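Benzoate transport porin BenP (Acinetobacter baumannii AB307-0294, PDB 5DL8) forms a calcium-binding beta-barrel in the outer membrane and probably lets small solutes such as benzoate across that membrane. Local coordinates at residues G335-K341 against N362-A368; F377-R383 against D397-Y403. All blocks are in the same frame, centred on the assembly; numbering follows the deposited sequence.

In the fold
Contacts 1 and 2 are successive antiparallel hairpins in the barrel wall of this OprD-family porin, both at the protein surface and on the same side of the chain's centre, with centres about 10 Å apart. Contact 1 joins strands 336-349 and 355-368, contact 2 strands 377-388 and 394-406; strands 355-368 and 377-388 are themselves neighbours, so the four segments run side by side. L379 N lies 2.9 Å from Y367 O, a probable hydrogen bond across this seam. In contact 1 a largely apolar face backs a more polar one, and there is no salt bridge. In contact 2 the Y381-D397-R383 group, at the end nearer the first calcium site, shares its face with aliphatic and aromatic side chains.

Contact 1: residues G335-K341 against N362-A368; sequences GLNAMVK and NVILNYA. With C8E ((hydroxyethyloxy)tri(ethyloxy)octane), chain C.
G335-K341 and N362-A368 pair as antiparallel strands in unbroken register, their axes 4.7 Å apart and their directions at 172°. Hydrogen-bonded pairs at N337-N366, M339-I364 and K341-N362 alternate with non-hydrogen-bonded pairs, and A368 N reaches G335 O beyond the last of them, at 2.9 Å.

On the face of N337, M339 and K341, the N337-N366 backbone pair is reinforced by its side chains. N366 ND2 donates to N337 OD1 at 3.1 Å, nearly straight and in its own amide plane, although the two amide planes are turned 56° apart. N337 places CG between its backbone N and carbonyl carbon (chi1 64°), which swings OD1 across to the partner strand. N366 OD1 is engaged by Q380 NE2, so this amide bridges three strands. Farther along, the extended K341 chain brings CE to 4.0 Å from I364 CD1.

The other face is largely apolar. L365 CD2 presses on A338 CB at a tight 3.4 Å, while L336 CB meets the edge of the Y367 ring in its plane. Y367 OH lies 3.6 Å from C19 of a bound C8E detergent, consistent with a membrane-facing surface.

Backbone bonds continue the wall on both flanks, from A338 to Y327 in strand 319-328 and from L365 to Y381 in strand 377-388.

Contact 2: residues F377-R383 against D397-Y403; sequences FALQYIR and DRLFVNY
D397 OD1 accepts two bonds from the facing strand: Y381 OH donates at 2.7 Å and R383 NH1 at 3.0 Å, the latter a salt bridge. The hydroxyl arrives on the anti side, close to the carboxylate plane, whereas NH1 comes from above that plane with the oxygen lying in the guanidinium plane. R383 bends at chi2 (71°) to bring NH1 back to the aspartate, and its NH2 pairs with D385.

At the other end of this face, Y403 CD1 sits over the centre of the F377 ring, 3.5 Å from F377 CE2, with the ring planes 48° apart. V401 CG1 stands at the edge of F377, and L379 and V401 lie side by side.

On the opposite face, Q380 extends alongside F400, placing OE1 3.3 Å from F400 CD2. A water over the F400 ring, near its rim, donates to Q380 OE1 and accepts from N402 ND2, tying the strands together, while Q380 NE2 is held by N366. R398 is paired through NE with E396.

Six backbone bonds set this register, and F400 and N402 pack onto strand 25-39.

With two donors on one oxygen, D397 is probably kept as a carboxylate. Its side chain lies about 6 Å from that of the calcium ligand D38, and R383 probably offsets part of the negative charge it brings there.

Contact 1: residues G335-K341 against N362-A368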
loop_
_atom_site.group_PDB
_atom_site.type_symbol
_atom_site.label_atom_id
_atom_site.label_comp_id
_atom_site.label_asym_id
_atom_site.label_seq_id
_atom_site.Cartn_x
_atom_site.Cartn_y
_atom_site.Cartn_z
ATOM N N GLY A 335 16.765 7.567 -16.924
ATOM C CA GLY A 335 16.290 6.471 -16.143
ATOM C C GLY A 335 16.801 6.415 -14.727
ATOM O O GLY A 335 16.354 5.573 -14.040
ATOM N N LEU A 336 17.714 7.269 -14.281
ATOM C CA LEU A 336 18.094 7.334 -12.863
ATOM C C LEU A 336 17.382 8.462 -12.004
ATOM O O LEU A 336 17.420 9.699 -12.333
ATOM C CB LEU A 336 19.590 7.582 -12.819
ATOM C CG LEU A 336 20.244 7.681 -11.438
ATOM C CD1 LEU A 336 20.207 6.350 -10.712
ATOM C CD2 LEU A 336 21.696 8.196 -11.500
ATOM N N ASN A 337 16.811 8.047 -10.887
ATOM C CA ASN A 337 16.312 8.928 -9.841
ATOM C C ASN A 337 16.526 8.392 -8.388
ATOM O O ASN A 337 16.733 7.168 -8.138
ATOM C CB ASN A 337 14.830 9.313 -10.051
ATOM C CG ASN A 337 13.915 8.131 -9.980
ATOM O OD1 ASN A 337 13.688 7.595 -8.930
ATOM N ND2 ASN A 337 13.411 7.713 -11.094
ATOM N N ALA A 338 16.624 9.350 -7.498
ATOM C CA ALA A 338 16.957 9.145 -6.129
ATOM C C ALA A 338 16.018 10.022 -5.275
ATOM O O ALA A 338 15.619 11.152 -5.661
ATOM C CB ALA A 338 18.374 9.506 -5.806
ATOM N N MET A 339 15.722 9.477 -4.120
ATOM C CA MET A 339 14.897 10.120 -3.089
ATOM C C MET A 339 15.379 9.791 -1.673
ATOM O O MET A 339 15.644 8.624 -1.322
ATOM C CB MET A 339 13.416 9.799 -3.293
ATOM C CG MET A 339 12.587 10.545 -2.257
ATOM S SD MET A 339 10.824 10.615 -2.527
ATOM C CE MET A 339 10.930 11.870 -3.869
ATOM N N VAL A 340 15.548 10.816 -0.875
ATOM C CA VAL A 340 15.892 10.696 0.537
ATOM C C VAL A 340 14.709 11.287 1.422
ATOM O O VAL A 340 14.183 12.424 1.164
ATOM C CB VAL A 340 17.134 11.549 0.760
ATOM C CG1 VAL A 340 17.524 11.572 2.208
ATOM C CG2 VAL A 340 18.288 10.951 -0.075
ATOM N N LYS A 341 14.320 10.599 2.445
ATOM C CA LYS A 341 13.250 11.040 3.411
ATOM C C LYS A 341 13.794 10.829 4.835
ATOM O O LYS A 341 14.537 9.883 5.010
ATOM C CB LYS A 341 12.059 10.158 3.295
ATOM C CG LYS A 341 11.608 10.020 1.892
ATOM C CD LYS A 341 10.331 9.160 1.838
ATOM C CE LYS A 341 9.786 9.013 0.420
ATOM N NZ LYS A 341 8.750 7.933 0.521
ATOM N N ASN A 362 15.205 6.988 4.928
ATOM C CA ASN A 362 15.042 6.169 3.757
ATOM C C ASN A 362 15.874 6.771 2.596
ATOM O O ASN A 362 15.744 7.992 2.315
ATOM C CB ASN A 362 13.573 6.256 3.225
ATOM C CG ASN A 362 12.506 5.721 4.176
ATOM O OD1 ASN A 362 12.786 5.131 5.203
ATOM N ND2 ASN A 362 11.265 5.843 3.750
ATOM N N VAL A 363 16.557 5.907 1.848
ATOM C CA VAL A 363 17.203 6.265 0.580
ATOM C C VAL A 363 16.630 5.302 -0.506
ATOM O O VAL A 363 16.532 4.124 -0.250
ATOM C CB VAL A 363 18.772 6.134 0.682
ATOM C CG1 VAL A 363 19.448 6.436 -0.669
ATOM C CG2 VAL A 363 19.354 7.086 1.723
ATOM N N ILE A 364 16.149 5.823 -1.649
ATOM C CA ILE A 364 15.457 5.075 -2.718
ATOM C C ILE A 364 16.146 5.497 -4.016
ATOM O O ILE A 364 16.149 6.737 -4.393
ATOM C CB ILE A 364 13.999 5.471 -2.735
ATOM C CG1 ILE A 364 13.363 5.255 -1.334
ATOM C CG2 ILE A 364 13.197 4.752 -3.828
ATOM C CD1 ILE A 364 12.214 6.197 -1.102
ATOM N N LEU A 365 16.785 4.505 -4.655
ATOM C CA LEU A 365 17.501 4.673 -5.898
ATOM C C LEU A 365 16.741 3.825 -6.972
ATOM O O LEU A 365 16.419 2.685 -6.689
ATOM C CB LEU A 365 18.992 4.198 -5.729
ATOM C CG LEU A 365 19.836 4.983 -4.656
ATOM C CD1 LEU A 365 21.338 4.666 -4.734
ATOM C CD2 LEU A 365 19.691 6.509 -4.762
ATOM N N ASN A 366 16.371 4.429 -8.134
ATOM C CA ASN A 366 15.722 3.739 -9.231
ATOM C C ASN A 366 16.552 3.919 -10.489
ATOM O O ASN A 366 16.987 5.026 -10.715
ATOM C CB ASN A 366 14.312 4.210 -9.495
ATOM C CG ASN A 366 13.401 3.804 -8.389
ATOM O OD1 ASN A 366 13.159 2.582 -8.101
ATOM N ND2 ASN A 366 12.943 4.814 -7.666
ATOM N N TYR A 367 16.824 2.841 -11.226
ATOM C CA TYR A 367 17.533 2.920 -12.495
ATOM C C TYR A 367 16.727 2.091 -13.498
ATOM O O TYR A 367 16.638 0.882 -13.325
ATOM C CB TYR A 367 18.983 2.440 -12.436
ATOM C CG TYR A 367 19.669 2.707 -13.772
ATOM C CD1 TYR A 367 19.847 4.045 -14.282
ATOM C CD2 TYR A 367 19.987 1.722 -14.591
ATOM C CE1 TYR A 367 20.441 4.292 -15.510
ATOM C CE2 TYR A 367 20.567 1.984 -15.786
ATOM C CZ TYR A 367 20.800 3.270 -16.249
ATOM O OH TYR A 367 21.405 3.427 -17.520
ATOM N N ALA A 368 16.097 2.710 -14.492
ATOM C CA ALA A 368 15.396 1.953 -15.531
ATOM C C ALA A 368 16.469 1.824 -16.720
ATOM O O ALA A 368 16.967 2.819 -17.241
ATOM C CB ALA A 368 14.089 2.719 -15.948
HETATM O O12 C8E C . 24.717 -0.798 -13.739
HETATM C C13 C8E C . 24.381 -1.114 -15.074
HETATM C C14 C8E C . 24.481 0.121 -15.982
HETATM O O15 C8E C . 24.671 -0.296 -17.361
HETATM C C16 C8E C . 23.972 0.383 -18.416
HETATM C C17 C8E C . 24.583 1.767 -18.607
HETATM O O18 C8E C . 24.053 2.365 -19.813
HETATM C C19 C8E C . 24.250 3.801 -19.772
HETATM C C20 C8E C . 24.253 4.386 -21.180
HETATM O O21 C8E C . 23.074 3.952 -21.880
#

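Contact 2: residues F377-R383 against D397-Y403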
loop_
_atom_site.group_PDB
_atom_site.type_symbol
_atom_site.label_atom_id
_atom_site.label_comp_id
_atom_site.label_asym_id
_atom_site.label_seq_id
_atom_site.Cartn_x
_atom_site.Cartn_y
_atom_site.Cartn_z
ATOM N N PHE A 377 13.642 -4.025 -17.972
ATOM C CA PHE A 377 14.461 -4.226 -16.764
ATOM C C PHE A 377 14.693 -2.939 -16.014
ATOM O O PHE A 377 14.928 -1.864 -16.648
ATOM C CB PHE A 377 15.840 -4.827 -17.124
ATOM C CG PHE A 377 15.764 -6.227 -17.464
ATOM C CD1 PHE A 377 15.683 -7.162 -16.451
ATOM C CD2 PHE A 377 15.684 -6.613 -18.771
ATOM C CE1 PHE A 377 15.550 -8.500 -16.751
ATOM C CE2 PHE A 377 15.605 -7.909 -19.114
ATOM C CZ PHE A 377 15.542 -8.891 -18.103
ATOM N N ALA A 378 14.723 -3.070 -14.703
ATOM C CA ALA A 378 15.016 -1.938 -13.790
ATOM C C ALA A 378 15.749 -2.467 -12.566
ATOM O O ALA A 378 15.577 -3.653 -12.220
ATOM C CB ALA A 378 13.685 -1.203 -13.352
ATOM N N LEU A 379 16.482 -1.581 -11.873
ATOM C CA LEU A 379 17.021 -1.879 -10.572
ATOM C C LEU A 379 16.428 -0.884 -9.548
ATOM O O LEU A 379 16.191 0.330 -9.854
ATOM C CB LEU A 379 18.570 -1.734 -10.494
ATOM C CG LEU A 379 19.430 -2.392 -11.525
ATOM C CD1 LEU A 379 20.859 -1.800 -11.407
ATOM C CD2 LEU A 379 19.405 -3.880 -11.449
ATOM N N GLN A 380 16.286 -1.368 -8.318
ATOM C CA GLN A 380 15.865 -0.543 -7.210
ATOM C C GLN A 380 16.567 -1.018 -5.984
ATOM O O GLN A 380 16.612 -2.279 -5.725
ATOM C CB GLN A 380 14.343 -0.653 -6.991
ATOM C CG GLN A 380 13.760 0.350 -5.967
ATOM C CD GLN A 380 12.308 0.096 -5.760
ATOM O OE1 GLN A 380 11.888 -0.943 -5.187
ATOM N NE2 GLN A 380 11.504 0.982 -6.301
ATOM N N TYR A 381 17.103 -0.026 -5.266
ATOM C CA TYR A 381 17.756 -0.147 -3.989
ATOM C C TYR A 381 17.081 0.842 -2.962
ATOM O O TYR A 381 16.952 2.101 -3.206
ATOM C CB TYR A 381 19.247 0.205 -4.059
ATOM C CG TYR A 381 19.950 0.205 -2.710
ATOM C CD1 TYR A 381 20.016 -0.960 -1.934
ATOM C CD2 TYR A 381 20.437 1.347 -2.169
ATOM C CE1 TYR A 381 20.604 -0.989 -0.676
ATOM C CE2 TYR A 381 21.044 1.344 -0.894
ATOM C CZ TYR A 381 21.112 0.153 -0.144
ATOM O OH TYR A 381 21.679 0.117 1.137
ATOM N N ILE A 382 16.755 0.259 -1.808
ATOM C CA ILE A 382 16.147 0.925 -0.701
ATOM C C ILE A 382 16.946 0.672 0.571
ATOM O O ILE A 382 17.308 -0.518 0.934
ATOM C CB ILE A 382 14.682 0.568 -0.570
ATOM C CG1 ILE A 382 13.925 1.226 -1.690
ATOM C CG2 ILE A 382 14.069 1.247 0.677
ATOM C CD1 ILE A 382 12.584 0.622 -1.993
ATOM N N ARG A 383 17.297 1.760 1.234
ATOM C CA ARG A 383 18.019 1.696 2.502
ATOM C C ARG A 383 17.176 2.342 3.613
ATOM O O ARG A 383 16.832 3.545 3.523
ATOM C CB ARG A 383 19.435 2.364 2.432
ATOM C CG ARG A 383 20.173 2.531 3.753
ATOM C CD ARG A 383 20.619 1.164 4.249
ATOM N NE ARG A 383 21.141 1.230 5.644
ATOM C CZ ARG A 383 21.770 0.219 6.281
ATOM N NH1 ARG A 383 22.012 -0.931 5.685
ATOM N NH2 ARG A 383 22.146 0.368 7.518
ATOM N N ASP A 397 18.384 -3.289 4.177
ATOM C CA ASP A 397 18.628 -3.203 2.759
ATOM C C ASP A 397 17.598 -3.974 1.943
ATOM O O ASP A 397 17.230 -5.095 2.255
ATOM C CB ASP A 397 20.042 -3.732 2.418
ATOM C CG ASP A 397 21.108 -3.034 3.156
ATOM O OD1 ASP A 397 21.420 -1.884 2.911
ATOM O OD2 ASP A 397 21.679 -3.616 4.004
ATOM N N ARG A 398 17.145 -3.375 0.852
ATOM C CA ARG A 398 16.273 -4.030 -0.109
ATOM C C ARG A 398 16.806 -3.738 -1.485
ATOM O O ARG A 398 17.040 -2.526 -1.802
ATOM C CB ARG A 398 14.855 -3.533 -0.018
ATOM C CG ARG A 398 14.206 -3.556 1.398
ATOM C CD ARG A 398 12.718 -3.278 1.293
ATOM N NE ARG A 398 12.102 -3.005 2.573
ATOM C CZ ARG A 398 11.121 -2.098 2.836
ATOM N NH1 ARG A 398 10.464 -1.308 1.893
ATOM N NH2 ARG A 398 10.740 -2.000 4.092
ATOM N N LEU A 399 16.997 -4.815 -2.254
ATOM C CA LEU A 399 17.608 -4.754 -3.581
ATOM C C LEU A 399 16.803 -5.588 -4.520
ATOM O O LEU A 399 16.465 -6.779 -4.228
ATOM C CB LEU A 399 19.076 -5.274 -3.577
ATOM C CG LEU A 399 19.933 -5.060 -4.885
ATOM C CD1 LEU A 399 20.178 -3.574 -5.328
ATOM C CD2 LEU A 399 21.288 -5.746 -4.791
ATOM N N PHE A 400 16.375 -4.960 -5.608
ATOM C CA PHE A 400 15.397 -5.587 -6.506
ATOM C C PHE A 400 15.920 -5.500 -7.916
ATOM O O PHE A 400 16.426 -4.412 -8.321
ATOM C CB PHE A 400 14.045 -4.892 -6.462
ATOM C CG PHE A 400 13.333 -4.950 -5.097
ATOM C CD1 PHE A 400 12.742 -6.085 -4.653
ATOM C CD2 PHE A 400 13.228 -3.802 -4.291
ATOM C CE1 PHE A 400 12.114 -6.134 -3.413
ATOM C CE2 PHE A 400 12.556 -3.787 -3.059
ATOM C CZ PHE A 400 11.987 -4.964 -2.615
ATOM N N VAL A 401 15.785 -6.599 -8.669
ATOM C CA VAL A 401 15.909 -6.545 -10.088
ATOM C C VAL A 401 14.565 -6.938 -10.631
ATOM O O VAL A 401 14.142 -8.067 -10.461
ATOM C CB VAL A 401 16.946 -7.516 -10.655
ATOM C CG1 VAL A 401 17.061 -7.374 -12.201
ATOM C CG2 VAL A 401 18.303 -7.332 -9.976
ATOM N N ASN A 402 13.922 -5.997 -11.301
ATOM C CA ASN A 402 12.547 -6.069 -11.789
ATOM C C ASN A 402 12.522 -6.158 -13.284
ATOM O O ASN A 402 13.294 -5.431 -13.978
ATOM C CB ASN A 402 11.785 -4.803 -11.359
ATOM C CG ASN A 402 11.419 -4.813 -9.840
ATOM O OD1 ASN A 402 10.963 -5.867 -9.326
ATOM N ND2 ASN A 402 11.632 -3.708 -9.128
ATOM N N TYR A 403 11.614 -6.973 -13.787
ATOM C CA TYR A 403 11.317 -7.004 -15.216
ATOM C C TYR A 403 9.820 -6.932 -15.377
ATOM O O TYR A 403 9.109 -7.616 -14.673
ATOM C CB TYR A 403 11.780 -8.270 -15.876
ATOM C CG TYR A 403 11.418 -8.310 -17.338
ATOM C CD1 TYR A 403 12.192 -7.654 -18.320
ATOM C CD2 TYR A 403 10.373 -9.075 -17.779
ATOM C CE1 TYR A 403 11.870 -7.719 -19.682
ATOM C CE2 TYR A 403 10.084 -9.197 -19.110
ATOM C CZ TYR A 403 10.792 -8.476 -20.040
ATOM O OH TYR A 403 10.427 -8.664 -21.312
HETATM O O HOH W 1 10.555 -3.142 -6.382
#